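Local coordinates for protein hydrolase, putative (PDB 2B30) that probably acts as a metal-dependent phosphatase of the HAD superfamily (Cof-like, subfamily IIB), although its substrate is not known, at residues T207-T211 with A249-I253. Sequence-based numbering, arbitrary orientation.
Sequences TIFTT and AENDI
Between the extended edge strand containing T207–T210 and the turn A249–D252, which runs into a helix at I253, E250 meets the strand backbone at F209 and T210 while the F209 ring packs on N251; F209 and N251 are the closest CA pair at 6.3 Å. In the turn, D252 N donates to A249 O (3.1 Å), and A249 N donates to D252 OD2 (3.0 Å), with D252 in the m rotamer and its CB pointing away from the strand; OD2 also accepts from D248 N, and OD1 forms a salt bridge with K225. E250 reaches out with chi1 and chi2 both t and chi3 near 59°, so that E250 OE1 accepts a hydrogen bond from T210 N (2.9 Å, 162° at the hydrogen). E250 OE1 also lies at the edge of the F209 ring, 3.6 Å from F209 CD1. F209, in the m rotamer (chi1 -72°), turns one ring face to N251, whose CB sits 3.9 Å from the ring centroid and 17° off its normal, a CH-pi contact. With chi1 p, N251 leads its amide away from the strand, where ND2 bonds N98 OD1. The turn belongs to the acidic metal-binding loop characteristic of HAD hydrolases: D248 binds calcium with D33 and D35; D252, also a known ligand, does not bind it in this chain. Thus strand 206–210, bordering the cap sheet beside strand 216–220, meets the loop leading from core strand 243–247 to helix 253–257.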
loop_
_atom_site.group_PDB
_atom_site.type_symbol
_atom_site.label_atom_id
_atom_site.label_comp_id
_atom_site.label_asym_id
_atom_site.label_seq_id
_atom_site.Cartn_x
_atom_site.Cartn_y
_atom_site.Cartn_z
ATOM N N THR A 207 6.601 10.869 -1.223
ATOM C CA THR A 207 6.167 10.085 -2.364
ATOM C C THR A 207 6.504 10.861 -3.642
ATOM O O THR A 207 6.023 11.983 -3.839
ATOM C CB THR A 207 4.653 9.879 -2.276
ATOM O OG1 THR A 207 4.353 9.183 -1.065
ATOM C CG2 THR A 207 4.112 9.115 -3.473
ATOM N N ILE A 208 7.335 10.285 -4.503
ATOM C CA ILE A 208 7.676 10.928 -5.766
ATOM C C ILE A 208 7.323 10.013 -6.930
ATOM O O ILE A 208 8.028 9.044 -7.198
ATOM C CB ILE A 208 9.177 11.301 -5.858
ATOM C CG1 ILE A 208 9.590 12.248 -4.726
ATOM C CG2 ILE A 208 9.489 11.950 -7.204
ATOM C CD1 ILE A 208 10.624 11.656 -3.771
ATOM N N PHE A 209 6.233 10.332 -7.623
ATOM C CA PHE A 209 5.881 9.624 -8.845
ATOM C C PHE A 209 6.391 10.385 -10.061
ATOM O O PHE A 209 6.601 11.597 -10.008
ATOM C CB PHE A 209 4.371 9.422 -8.956
ATOM C CG PHE A 209 3.815 8.402 -7.988
ATOM C CD1 PHE A 209 4.247 7.075 -8.023
ATOM C CD2 PHE A 209 2.837 8.757 -7.060
ATOM C CE1 PHE A 209 3.729 6.126 -7.138
ATOM C CE2 PHE A 209 2.313 7.809 -6.176
ATOM C CZ PHE A 209 2.757 6.493 -6.215
ATOM N N THR A 210 6.589 9.644 -11.149
ATOM C CA THR A 210 7.011 10.195 -12.425
ATOM C C THR A 210 5.843 10.121 -13.398
ATOM O O THR A 210 5.283 9.046 -13.616
ATOM C CB THR A 210 8.211 9.419 -12.980
ATOM O OG1 THR A 210 9.311 9.566 -12.078
ATOM C CG2 THR A 210 8.626 9.947 -14.340
ATOM N N THR A 211 5.481 11.270 -13.969
ATOM C CA THR A 211 4.362 11.375 -14.916
ATOM C C THR A 211 4.734 10.647 -16.199
ATOM O O THR A 211 5.910 10.355 -16.433
ATOM C CB THR A 211 4.012 12.871 -15.221
ATOM O OG1 THR A 211 3.669 13.542 -14.002
ATOM C CG2 THR A 211 2.832 13.016 -16.170
ATOM N N ALA A 249 -0.513 4.185 -15.443
ATOM C CA ALA A 249 0.805 4.726 -15.123
ATOM C C ALA A 249 1.333 4.278 -13.747
ATOM O O ALA A 249 0.717 3.458 -13.054
ATOM C CB ALA A 249 0.743 6.244 -15.207
ATOM N N GLU A 250 2.482 4.830 -13.365
ATOM C CA GLU A 250 3.136 4.511 -12.101
ATOM C C GLU A 250 2.254 4.765 -10.866
ATOM O O GLU A 250 2.253 3.965 -9.918
ATOM C CB GLU A 250 4.438 5.306 -11.978
ATOM C CG GLU A 250 5.403 4.772 -10.943
ATOM C CD GLU A 250 6.713 5.542 -10.926
ATOM O OE1 GLU A 250 6.690 6.773 -10.691
ATOM O OE2 GLU A 250 7.770 4.908 -11.148
ATOM N N ASN A 251 1.503 5.867 -10.873
ATOM C CA ASN A 251 0.649 6.214 -9.730
ATOM C C ASN A 251 -0.670 5.424 -9.665
ATOM O O ASN A 251 -1.512 5.683 -8.792
ATOM C CB ASN A 251 0.383 7.729 -9.684
ATOM C CG ASN A 251 -0.434 8.218 -10.849
ATOM O OD1 ASN A 251 -0.456 7.602 -11.913
ATOM N ND2 ASN A 251 -1.119 9.329 -10.654
ATOM N N ASP A 252 -0.846 4.468 -10.583
ATOM C CA ASP A 252 -2.001 3.558 -10.574
ATOM C C ASP A 252 -1.637 2.148 -10.083
ATOM O O ASP A 252 -2.512 1.335 -9.835
ATOM C CB ASP A 252 -2.596 3.427 -11.990
ATOM C CG ASP A 252 -3.110 4.735 -12.544
ATOM O OD1 ASP A 252 -3.922 5.395 -11.863
ATOM O OD2 ASP A 252 -2.713 5.096 -13.674
ATOM N N ILE A 253 -0.355 1.847 -9.964
ATOM C CA ILE A 253 0.086 0.462 -9.768
ATOM C C ILE A 253 -0.421 -0.195 -8.480
ATOM O O ILE A 253 -0.767 -1.382 -8.477
ATOM C CB ILE A 253 1.631 0.364 -9.816
ATOM C CG1 ILE A 253 2.132 0.662 -11.226
ATOM C CG2 ILE A 253 2.119 -1.014 -9.363
ATOM C CD1 ILE A 253 3.548 1.097 -11.216
#